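Long-range contacts in retinol dehydratase (Spodoptera frugiperda, PDB 1FMJ), which converts retinol to anhydroretinol by dehydration, using a sulfotransferase-type fold that also binds adenosine-3',5'-diphosphate: residues F67-G75 with Y222-H230; S100-G108 with F160-M170. All coordinates share one frame; numbering follows the deposited sequence.

Interaction 1 of 2, residues F67-G75 with Y222-H230; sequences FVASYQRSG and YTLTPYFEH. With A3P (adenosine-3'-5'-diphosphate), chain G.
Tyr71 begins the phosphate-binding loop that follows strand 66-70, and its ring projects into the turn and helix start of Tyr222-His230. The phenol donates from Tyr71 OH to Thr223 O over 2.7 Å, in the plane of that carbonyl, which belongs to a type II turn from Tyr222 to Thr225. CG lies anti to the backbone N (chi1 176°), carrying the ring to where Tyr227 covers a face and His230 meets the edge. Tyr227 brings its edge over that face, CD1 3.8 Å from Tyr71 CG, in an offset edge-to-face pair. Tyr71 in turn points its own edge at the face of His230, with planes 83° apart; Tyr182 and His164 hold the two nitrogens of that imidazole. Tyrosine suits this place, offering both a flat ring for the cluster and a hydroxyl for a buried carbonyl. One water spans Gln72 OE1 and Tyr222 OH, another Ser74 OG and Tyr227 OH, the latter also hydrogen-bonded to Tyr346 OH. Ser74 OG also donates to Tyr71 O (2.7 Å) from above the carbonyl plane, bracing the loop. Gly75, whose positive phi favours glycine, gives its N to O5P of the nucleotide at 3.1 Å. Strand, loop, then helix: the P-loop-like 5'-phosphate site of sulfotransferases.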
loop_
_atom_site.group_PDB
_atom_site.type_symbol
_atom_site.label_atom_id
_atom_site.label_comp_id
_atom_site.label_asym_id
_atom_site.label_seq_id
_atom_site.Cartn_x
_atom_site.Cartn_y
_atom_site.Cartn_z
ATOM N N PHE A 67 -9.994 -4.806 -7.490
ATOM C CA PHE A 67 -9.076 -3.959 -6.733
ATOM C C PHE A 67 -8.533 -4.622 -5.488
ATOM O O PHE A 67 -9.241 -5.348 -4.798
ATOM C CB PHE A 67 -9.766 -2.675 -6.254
ATOM C CG PHE A 67 -9.961 -1.633 -7.311
ATOM C CD1 PHE A 67 -10.768 -1.873 -8.414
ATOM C CD2 PHE A 67 -9.387 -0.373 -7.161
ATOM C CE1 PHE A 67 -11.003 -0.874 -9.348
ATOM C CE2 PHE A 67 -9.618 0.632 -8.091
ATOM C CZ PHE A 67 -10.431 0.379 -9.189
ATOM N N VAL A 68 -7.267 -4.357 -5.204
ATOM C CA VAL A 68 -6.649 -4.833 -3.983
ATOM C C VAL A 68 -6.239 -3.515 -3.334
ATOM O O VAL A 68 -5.394 -2.776 -3.864
ATOM C CB VAL A 68 -5.425 -5.713 -4.257
ATOM C CG1 VAL A 68 -4.794 -6.132 -2.939
ATOM C CG2 VAL A 68 -5.852 -6.947 -5.045
ATOM N N ALA A 69 -6.872 -3.209 -2.208
ATOM C CA ALA A 69 -6.627 -1.961 -1.507
ATOM C C ALA A 69 -6.208 -2.221 -0.075
ATOM O O ALA A 69 -6.446 -3.300 0.467
ATOM C CB ALA A 69 -7.890 -1.095 -1.538
ATOM N N SER A 70 -5.593 -1.224 0.539
ATOM C CA SER A 70 -5.126 -1.377 1.909
ATOM C C SER A 70 -4.323 -0.178 2.324
ATOM O O SER A 70 -3.949 0.646 1.489
ATOM C CB SER A 70 -4.175 -2.566 1.993
ATOM O OG SER A 70 -3.021 -2.267 1.220
ATOM N N TYR A 71 -4.061 -0.070 3.622
ATOM C CA TYR A 71 -3.169 0.979 4.069
ATOM C C TYR A 71 -1.857 0.218 3.809
ATOM O O TYR A 71 -1.780 -0.982 4.082
ATOM C CB TYR A 71 -3.290 1.281 5.556
ATOM C CG TYR A 71 -2.253 2.303 5.935
ATOM C CD1 TYR A 71 -2.462 3.658 5.684
ATOM C CD2 TYR A 71 -0.993 1.902 6.370
ATOM C CE1 TYR A 71 -1.433 4.588 5.840
ATOM C CE2 TYR A 71 0.038 2.818 6.525
ATOM C CZ TYR A 71 -0.186 4.157 6.251
ATOM O OH TYR A 71 0.861 5.041 6.317
ATOM N N GLN A 72 -0.839 0.887 3.291
ATOM C CA GLN A 72 0.412 0.198 2.956
ATOM C C GLN A 72 1.050 -0.681 4.028
ATOM O O GLN A 72 0.963 -0.400 5.222
ATOM C CB GLN A 72 1.459 1.197 2.455
ATOM C CG GLN A 72 1.872 2.260 3.472
ATOM C CD GLN A 72 3.221 2.887 3.131
ATOM O OE1 GLN A 72 4.226 2.641 3.807
ATOM N NE2 GLN A 72 3.251 3.689 2.074
ATOM N N ARG A 73 1.691 -1.753 3.560
ATOM C CA ARG A 73 2.402 -2.716 4.398
ATOM C C ARG A 73 1.464 -3.570 5.235
ATOM O O ARG A 73 1.833 -4.052 6.299
ATOM C CB ARG A 73 3.408 -1.981 5.300
ATOM C CG ARG A 73 4.357 -1.066 4.525
ATOM C CD ARG A 73 5.032 -1.793 3.361
ATOM N NE ARG A 73 6.125 -2.678 3.778
ATOM C CZ ARG A 73 6.705 -3.559 2.972
ATOM N NH1 ARG A 73 6.285 -3.670 1.725
ATOM N NH2 ARG A 73 7.721 -4.307 3.391
ATOM N N SER A 74 0.252 -3.764 4.731
ATOM C CA SER A 74 -0.752 -4.550 5.431
ATOM C C SER A 74 -1.025 -5.900 4.794
ATOM O O SER A 74 -1.942 -6.602 5.216
ATOM C CB SER A 74 -2.062 -3.768 5.507
ATOM O OG SER A 74 -1.891 -2.572 6.238
ATOM N N GLY A 75 -0.253 -6.260 3.775
ATOM C CA GLY A 75 -0.460 -7.544 3.116
ATOM C C GLY A 75 -0.976 -7.470 1.685
ATOM O O GLY A 75 -1.552 -8.426 1.169
ATOM N N TYR A 222 1.938 10.698 8.350
ATOM C CA TYR A 222 2.689 9.926 7.373
ATOM C C TYR A 222 1.764 9.652 6.199
ATOM O O TYR A 222 0.552 9.884 6.273
ATOM C CB TYR A 222 3.229 8.608 7.936
ATOM C CG TYR A 222 4.189 7.934 6.965
ATOM C CD1 TYR A 222 5.367 8.569 6.560
ATOM C CD2 TYR A 222 3.881 6.703 6.399
ATOM C CE1 TYR A 222 6.212 7.981 5.599
ATOM C CE2 TYR A 222 4.705 6.113 5.449
ATOM C CZ TYR A 222 5.864 6.751 5.049
ATOM O OH TYR A 222 6.652 6.166 4.091
ATOM N N THR A 223 2.351 9.171 5.115
ATOM C CA THR A 223 1.634 8.885 3.876
ATOM C C THR A 223 0.302 8.139 4.018
ATOM O O THR A 223 0.230 7.046 4.573
ATOM C CB THR A 223 2.555 8.111 2.901
ATOM O OG1 THR A 223 3.813 8.799 2.801
ATOM C CG2 THR A 223 1.922 8.026 1.509
ATOM N N LEU A 224 -0.741 8.776 3.495
ATOM C CA LEU A 224 -2.111 8.275 3.484
ATOM C C LEU A 224 -2.809 7.991 4.810
ATOM O O LEU A 224 -3.846 7.326 4.835
ATOM C CB LEU A 224 -2.224 7.076 2.530
ATOM C CG LEU A 224 -2.061 7.503 1.058
ATOM C CD1 LEU A 224 -2.110 6.300 0.154
ATOM C CD2 LEU A 224 -3.167 8.495 0.669
ATOM N N THR A 225 -2.247 8.497 5.908
ATOM C CA THR A 225 -2.894 8.378 7.212
ATOM C C THR A 225 -3.851 9.590 7.165
ATOM O O THR A 225 -3.792 10.377 6.214
ATOM C CB THR A 225 -1.884 8.563 8.380
ATOM O OG1 THR A 225 -1.224 9.832 8.253
ATOM C CG2 THR A 225 -0.845 7.438 8.374
ATOM N N PRO A 226 -4.715 9.784 8.182
ATOM C CA PRO A 226 -4.950 9.042 9.427
ATOM C C PRO A 226 -5.183 7.560 9.178
ATOM O O PRO A 226 -6.051 7.190 8.401
ATOM C CB PRO A 226 -6.190 9.721 10.006
ATOM C CG PRO A 226 -6.091 11.126 9.481
ATOM C CD PRO A 226 -5.694 10.881 8.052
ATOM N N TYR A 227 -4.412 6.717 9.850
ATOM C CA TYR A 227 -4.542 5.282 9.687
ATOM C C TYR A 227 -5.955 4.739 9.941
ATOM O O TYR A 227 -6.519 4.027 9.108
ATOM C CB TYR A 227 -3.565 4.553 10.606
ATOM C CG TYR A 227 -3.811 3.063 10.621
ATOM C CD1 TYR A 227 -3.349 2.253 9.589
ATOM C CD2 TYR A 227 -4.570 2.476 11.634
ATOM C CE1 TYR A 227 -3.640 0.893 9.559
ATOM C CE2 TYR A 227 -4.869 1.110 11.614
ATOM C CZ TYR A 227 -4.405 0.330 10.576
ATOM O OH TYR A 227 -4.726 -1.012 10.532
ATOM N N PHE A 228 -6.535 5.060 11.088
ATOM C CA PHE A 228 -7.862 4.541 11.376
ATOM C C PHE A 228 -8.992 5.031 10.481
ATOM O O PHE A 228 -9.960 4.304 10.259
ATOM C CB PHE A 228 -8.205 4.764 12.842
ATOM C CG PHE A 228 -7.544 3.787 13.753
ATOM C CD1 PHE A 228 -6.437 4.154 14.511
ATOM C CD2 PHE A 228 -8.014 2.476 13.833
ATOM C CE1 PHE A 228 -5.815 3.228 15.336
ATOM C CE2 PHE A 228 -7.392 1.551 14.655
ATOM C CZ PHE A 228 -6.294 1.927 15.408
ATOM N N GLU A 229 -8.886 6.248 9.962
ATOM C CA GLU A 229 -9.929 6.742 9.063
ATOM C C GLU A 229 -9.880 5.917 7.780
ATOM O O GLU A 229 -10.910 5.632 7.164
ATOM C CB GLU A 229 -9.721 8.223 8.742
ATOM C CG GLU A 229 -9.894 9.147 9.947
ATOM C CD GLU A 229 -11.129 8.804 10.762
ATOM O OE1 GLU A 229 -12.202 8.604 10.150
ATOM O OE2 GLU A 229 -11.029 8.733 12.009
ATOM N N HIS A 230 -8.675 5.519 7.389
ATOM C CA HIS A 230 -8.479 4.716 6.177
ATOM C C HIS A 230 -9.154 3.359 6.369
ATOM O O HIS A 230 -9.952 2.918 5.536
ATOM C CB HIS A 230 -6.971 4.549 5.916
ATOM C CG HIS A 230 -6.632 4.031 4.550
ATOM N ND1 HIS A 230 -7.071 2.811 4.085
ATOM C CD2 HIS A 230 -5.846 4.546 3.573
ATOM C CE1 HIS A 230 -6.565 2.592 2.883
ATOM N NE2 HIS A 230 -5.817 3.631 2.551
HETATM P P1 A3P G . 6.864 -7.033 7.242
HETATM O O1P A3P G . 7.554 -5.756 6.987
HETATM O O2P A3P G . 7.744 -8.188 6.967
HETATM O O3P A3P G . 6.386 -7.090 8.632
HETATM P P2 A3P G . 2.387 -4.850 1.522
HETATM O O4P A3P G . 2.454 -5.856 0.450
HETATM O O5P A3P G . 1.005 -4.349 1.683
HETATM O O6P A3P G . 3.328 -3.732 1.225
HETATM O "O5'" A3P G . 2.823 -5.524 2.882
HETATM C "C5'" A3P G . 4.114 -6.082 3.060
HETATM C "C4'" A3P G . 4.183 -6.909 4.347
HETATM O "O4'" A3P G . 3.712 -8.252 4.039
HETATM C "C3'" A3P G . 5.615 -7.087 4.854
HETATM O "O3'" A3P G . 5.588 -7.128 6.300
HETATM C "C2'" A3P G . 6.025 -8.360 4.143
HETATM O "O2'" A3P G . 7.228 -9.002 4.555
HETATM C "C1'" A3P G . 4.761 -9.187 4.316
HETATM N N9 A3P G . 4.692 -10.319 3.383
HETATM C C8 A3P G . 4.909 -10.349 2.014
HETATM N N7 A3P G . 4.767 -11.523 1.459
HETATM C C5 A3P G . 4.431 -12.346 2.525
HETATM C C6 A3P G . 4.135 -13.749 2.633
HETATM N N6 A3P G . 4.139 -14.581 1.587
HETATM N N1 A3P G . 3.825 -14.263 3.891
HETATM C C2 A3P G . 3.808 -13.443 4.992
HETATM N N3 A3P G . 4.072 -12.100 5.016
HETATM C C4 A3P G . 4.378 -11.614 3.741
HETATM O O HOH W 1 6.961 3.649 3.784
HETATM O O HOH W 2 -3.808 -1.864 8.042
#

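Interaction 2 of 2, residues S100-G108 with F160-M170. With RTL (retinol), chain H.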
loop_
_atom_site.group_PDB
_atom_site.type_symbol
_atom_site.label_atom_id
_atom_site.label_comp_id
_atom_site.label_asym_id
_atom_site.label_seq_id
_atom_site.Cartn_x
_atom_site.Cartn_y
_atom_site.Cartn_z
ATOM N N SER A 100 4.335 -5.828 -10.939
ATOM C CA SER A 100 4.159 -4.445 -11.356
ATOM C C SER A 100 3.605 -4.334 -12.776
ATOM O O SER A 100 3.171 -3.265 -13.187
ATOM C CB SER A 100 5.482 -3.690 -11.243
ATOM O OG SER A 100 6.484 -4.295 -12.036
ATOM N N LEU A 101 3.623 -5.435 -13.523
ATOM C CA LEU A 101 3.083 -5.442 -14.880
ATOM C C LEU A 101 1.686 -6.068 -14.886
ATOM O O LEU A 101 0.909 -5.864 -15.814
ATOM C CB LEU A 101 4.004 -6.231 -15.827
ATOM C CG LEU A 101 5.142 -5.495 -16.563
ATOM C CD1 LEU A 101 5.872 -4.553 -15.625
ATOM C CD2 LEU A 101 6.113 -6.512 -17.153
ATOM N N ARG A 102 1.363 -6.832 -13.850
ATOM C CA ARG A 102 0.061 -7.476 -13.785
ATOM C C ARG A 102 -0.984 -6.583 -13.114
ATOM O O ARG A 102 -2.188 -6.769 -13.301
ATOM C CB ARG A 102 0.187 -8.821 -13.061
ATOM C CG ARG A 102 0.851 -9.913 -13.916
ATOM C CD ARG A 102 1.011 -11.231 -13.152
ATOM N NE ARG A 102 2.118 -11.165 -12.206
ATOM C CZ ARG A 102 2.170 -11.822 -11.054
ATOM N NH1 ARG A 102 1.162 -12.607 -10.681
ATOM N NH2 ARG A 102 3.238 -11.697 -10.276
ATOM N N TYR A 103 -0.506 -5.604 -12.352
ATOM C CA TYR A 103 -1.370 -4.666 -11.646
ATOM C C TYR A 103 -0.983 -3.223 -11.950
ATOM O O TYR A 103 0.187 -2.916 -12.165
ATOM C CB TYR A 103 -1.252 -4.853 -10.127
ATOM C CG TYR A 103 -2.067 -5.982 -9.542
ATOM C CD1 TYR A 103 -1.642 -7.303 -9.630
ATOM C CD2 TYR A 103 -3.255 -5.717 -8.869
ATOM C CE1 TYR A 103 -2.379 -8.332 -9.056
ATOM C CE2 TYR A 103 -4.002 -6.737 -8.292
ATOM C CZ TYR A 103 -3.557 -8.039 -8.391
ATOM O OH TYR A 103 -4.294 -9.031 -7.807
ATOM N N ILE A 104 -1.972 -2.342 -11.972
ATOM C CA ILE A 104 -1.700 -0.931 -12.169
ATOM C C ILE A 104 -1.756 -0.379 -10.759
ATOM O O ILE A 104 -2.709 -0.629 -10.018
ATOM C CB ILE A 104 -2.770 -0.224 -13.011
ATOM C CG1 ILE A 104 -2.667 -0.677 -14.467
ATOM C CG2 ILE A 104 -2.594 1.307 -12.897
ATOM C CD1 ILE A 104 -3.709 -0.070 -15.367
ATOM N N TYR A 105 -0.712 0.339 -10.383
ATOM C CA TYR A 105 -0.626 0.934 -9.069
ATOM C C TYR A 105 -1.273 2.300 -9.239
ATOM O O TYR A 105 -0.639 3.236 -9.702
ATOM C CB TYR A 105 0.848 1.054 -8.676
ATOM C CG TYR A 105 1.104 1.483 -7.254
ATOM C CD1 TYR A 105 2.403 1.540 -6.764
ATOM C CD2 TYR A 105 0.062 1.856 -6.408
ATOM C CE1 TYR A 105 2.672 1.961 -5.468
ATOM C CE2 TYR A 105 0.313 2.280 -5.110
ATOM C CZ TYR A 105 1.627 2.330 -4.648
ATOM O OH TYR A 105 1.900 2.756 -3.370
ATOM N N LEU A 106 -2.551 2.388 -8.878
ATOM C CA LEU A 106 -3.326 3.616 -9.014
ATOM C C LEU A 106 -2.681 4.874 -8.432
ATOM O O LEU A 106 -2.579 5.901 -9.117
ATOM C CB LEU A 106 -4.716 3.405 -8.402
ATOM C CG LEU A 106 -5.744 4.524 -8.626
ATOM C CD1 LEU A 106 -5.842 4.844 -10.111
ATOM C CD2 LEU A 106 -7.098 4.091 -8.077
ATOM N N ASP A 107 -2.243 4.804 -7.177
ATOM C CA ASP A 107 -1.631 5.961 -6.540
ATOM C C ASP A 107 -0.099 5.972 -6.504
ATOM O O ASP A 107 0.501 6.791 -5.817
ATOM C CB ASP A 107 -2.210 6.150 -5.123
ATOM C CG ASP A 107 -2.212 4.869 -4.294
ATOM O OD1 ASP A 107 -2.685 3.822 -4.782
ATOM O OD2 ASP A 107 -1.761 4.921 -3.130
ATOM N N GLY A 108 0.536 5.075 -7.252
ATOM C CA GLY A 108 1.990 5.038 -7.264
ATOM C C GLY A 108 2.662 6.314 -7.764
ATOM O O GLY A 108 3.681 6.759 -7.229
ATOM N N PHE A 160 -6.475 -5.255 -13.109
ATOM C CA PHE A 160 -6.175 -5.542 -11.717
ATOM C C PHE A 160 -5.572 -4.250 -11.179
ATOM O O PHE A 160 -4.540 -3.791 -11.665
ATOM C CB PHE A 160 -5.171 -6.692 -11.592
ATOM C CG PHE A 160 -5.751 -8.041 -11.918
ATOM C CD1 PHE A 160 -5.807 -8.492 -13.238
ATOM C CD2 PHE A 160 -6.274 -8.848 -10.911
ATOM C CE1 PHE A 160 -6.378 -9.726 -13.544
ATOM C CE2 PHE A 160 -6.850 -10.087 -11.203
ATOM C CZ PHE A 160 -6.904 -10.530 -12.521
ATOM N N VAL A 161 -6.234 -3.656 -10.194
ATOM C CA VAL A 161 -5.775 -2.397 -9.629
ATOM C C VAL A 161 -5.306 -2.509 -8.192
ATOM O O VAL A 161 -6.009 -3.059 -7.336
ATOM C CB VAL A 161 -6.893 -1.332 -9.669
ATOM C CG1 VAL A 161 -6.341 0.013 -9.198
ATOM C CG2 VAL A 161 -7.472 -1.229 -11.069
ATOM N N LYS A 162 -4.113 -1.980 -7.936
ATOM C CA LYS A 162 -3.548 -1.967 -6.595
ATOM C C LYS A 162 -3.658 -0.531 -6.119
ATOM O O LYS A 162 -3.363 0.392 -6.875
ATOM C CB LYS A 162 -2.074 -2.366 -6.631
ATOM C CG LYS A 162 -1.286 -1.932 -5.404
ATOM C CD LYS A 162 0.198 -2.178 -5.600
ATOM C CE LYS A 162 1.003 -1.628 -4.451
ATOM N NZ LYS A 162 2.446 -1.895 -4.628
ATOM N N THR A 163 -4.089 -0.322 -4.883
ATOM C CA THR A 163 -4.189 1.044 -4.394
ATOM C C THR A 163 -4.121 1.143 -2.883
ATOM O O THR A 163 -4.499 0.213 -2.163
ATOM C CB THR A 163 -5.507 1.737 -4.865
ATOM O OG1 THR A 163 -5.464 3.128 -4.512
ATOM C CG2 THR A 163 -6.716 1.117 -4.189
ATOM N N HIS A 164 -3.621 2.278 -2.412
ATOM C CA HIS A 164 -3.551 2.544 -0.992
ATOM C C HIS A 164 -4.461 3.746 -0.736
ATOM O O HIS A 164 -4.393 4.386 0.301
ATOM C CB HIS A 164 -2.108 2.837 -0.555
ATOM C CG HIS A 164 -1.167 1.692 -0.787
ATOM N ND1 HIS A 164 -1.434 0.411 -0.352
ATOM C CD2 HIS A 164 0.030 1.632 -1.418
ATOM C CE1 HIS A 164 -0.442 -0.389 -0.705
ATOM N NE2 HIS A 164 0.459 0.326 -1.353
ATOM N N LEU A 165 -5.325 4.058 -1.697
ATOM C CA LEU A 165 -6.228 5.184 -1.496
ATOM C C LEU A 165 -7.465 4.760 -0.719
ATOM O O LEU A 165 -8.038 3.700 -0.978
ATOM C CB LEU A 165 -6.654 5.799 -2.836
ATOM C CG LEU A 165 -5.560 6.573 -3.584
ATOM C CD1 LEU A 165 -6.102 7.112 -4.890
ATOM C CD2 LEU A 165 -5.044 7.701 -2.711
ATOM N N PRO A 166 -7.867 5.566 0.275
ATOM C CA PRO A 166 -9.057 5.250 1.066
ATOM C C PRO A 166 -10.250 5.407 0.121
ATOM O O PRO A 166 -10.169 6.143 -0.867
ATOM C CB PRO A 166 -9.023 6.306 2.178
ATOM C CG PRO A 166 -8.350 7.461 1.526
ATOM C CD PRO A 166 -7.222 6.796 0.769
ATOM N N LEU A 167 -11.342 4.709 0.406
ATOM C CA LEU A 167 -12.518 4.761 -0.452
ATOM C C LEU A 167 -13.060 6.152 -0.776
ATOM O O LEU A 167 -13.543 6.371 -1.882
ATOM C CB LEU A 167 -13.644 3.901 0.143
ATOM C CG LEU A 167 -13.350 2.403 0.322
ATOM C CD1 LEU A 167 -14.603 1.689 0.834
ATOM C CD2 LEU A 167 -12.897 1.787 -1.007
ATOM N N SER A 168 -12.971 7.092 0.165
ATOM C CA SER A 168 -13.501 8.438 -0.057
ATOM C C SER A 168 -12.829 9.248 -1.166
ATOM O O SER A 168 -13.373 10.265 -1.612
ATOM C CB SER A 168 -13.472 9.236 1.249
ATOM O OG SER A 168 -12.154 9.399 1.714
ATOM N N LEU A 169 -11.650 8.819 -1.610
ATOM C CA LEU A 169 -10.964 9.528 -2.686
ATOM C C LEU A 169 -11.241 8.849 -4.021
ATOM O O LEU A 169 -10.839 9.326 -5.077
ATOM C CB LEU A 169 -9.454 9.582 -2.425
ATOM C CG LEU A 169 -9.087 10.348 -1.149
ATOM C CD1 LEU A 169 -7.576 10.470 -1.012
ATOM C CD2 LEU A 169 -9.739 11.729 -1.200
ATOM N N MET A 170 -11.927 7.718 -3.973
ATOM C CA MET A 170 -12.252 7.003 -5.199
ATOM C C MET A 170 -13.746 7.147 -5.444
ATOM O O MET A 170 -14.483 7.572 -4.554
ATOM C CB MET A 170 -11.828 5.535 -5.086
ATOM C CG MET A 170 -10.303 5.377 -4.996
ATOM S SD MET A 170 -9.690 3.680 -5.075
ATOM C CE MET A 170 -10.412 2.984 -3.584
HETATM C C1 RTL H . 11.951 6.914 -5.600
HETATM C C2 RTL H . 12.339 8.425 -5.698
HETATM C C3 RTL H . 11.811 9.095 -6.961
HETATM C C4 RTL H . 11.032 8.599 -8.177
HETATM C C5 RTL H . 10.760 7.116 -7.912
HETATM C C6 RTL H . 11.128 6.329 -6.809
HETATM C C7 RTL H . 10.775 4.890 -6.689
HETATM C C8 RTL H . 9.569 4.430 -6.244
HETATM C C9 RTL H . 9.212 3.010 -6.120
HETATM C C10 RTL H . 7.946 2.708 -5.652
HETATM C C11 RTL H . 7.301 1.398 -5.419
HETATM C C12 RTL H . 6.695 1.344 -4.185
HETATM C C13 RTL H . 5.927 0.336 -3.426
HETATM C C14 RTL H . 5.343 0.322 -2.190
HETATM C C15 RTL H . 3.920 0.681 -2.072
HETATM O O1 RTL H . 3.102 -0.399 -2.226
HETATM C C16 RTL H . 11.182 6.926 -4.263
HETATM C C17 RTL H . 13.311 6.236 -5.367
HETATM C C18 RTL H . 9.997 6.521 -9.105
HETATM C C19 RTL H . 10.236 1.926 -6.505
HETATM C C20 RTL H . 5.842 -0.912 -4.320
HETATM O O HOH W 3 -4.205 -5.175 -14.941
#
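The Tyr105 ring is sandwiched: Lys162 CE lies over the centre of one face, 3.9 Å from the ring centroid, and Gly108 CA sits over the opposite face. Gly108 can come this close because it has no side chain, and the type I turn from Tyr105 to Gly108 folds it there. The Lys162 chain is fully stretched (chi3 174°, chi4 179°), which lays its methylenes along the phenol, and NZ ends above the same face, a cation-pi contact at 4.2 Å from the centroid. The His164 ring stands nearly perpendicular to that of Tyr105 and receives both Tyr105 OH and retinol O1 at its edge. Lys162 NZ donates to O1 over 2.9 Å, and His164 NE2 shares a nearly straight hydrogen bond with the same oxygen, so two side chains fix the alcohol end of the substrate. At the other end of the contact, Phe160 CB packs over one face of Tyr103, 3.5 Å from its centroid, and the Phe160 ring offers its edge to that face.

Between these groups, Ile104-Tyr105 and Val161-Lys162 pair as parallel strands at the border of the five-stranded sheet of the sulfotransferase fold. Ile104 N bonds to Phe160 O, Lys162 N to Ile104 O, and Leu106 N to Lys162 O. Ile104 and Val161 suit the face covered by Leu149 and Leu150 of helix 146-152, where Leu106 CB also meets Val161 CG1.

Past the strands, the Asp107 carboxylate holds the start of the following loop. Its OD1 accepts from His164 N (3.0 Å), on the syn side, and from Thr163 OG1 (2.9 Å), well above the carboxylate plane but from the same face. Thr163 OG1 meanwhile accepts from Leu165 N in an ST turn, a double role that suits a hydroxyl.

The two contacts lie about 11 Å apart, centre to centre, close to the centre of the folded chain, and share the five-stranded parallel sheet. Strand 66-70 of interaction 1 is the direct neighbour of strand 160-163 of interaction 2, whose other side carries the border strand 104-105. Along the chain, both segments of interaction 2 fall between 67-75 and 222-230. The contacts also meet directly: Val68 N lies 2.8 Å from Val161 O, and His230 NE2 lies 2.8 Å from His164 O, both probable hydrogen bonds. Thus the nucleotide-phosphate loop and the residues gripping the retinol hydroxyl lie on or just after adjacent strands, which brings the two ligands together.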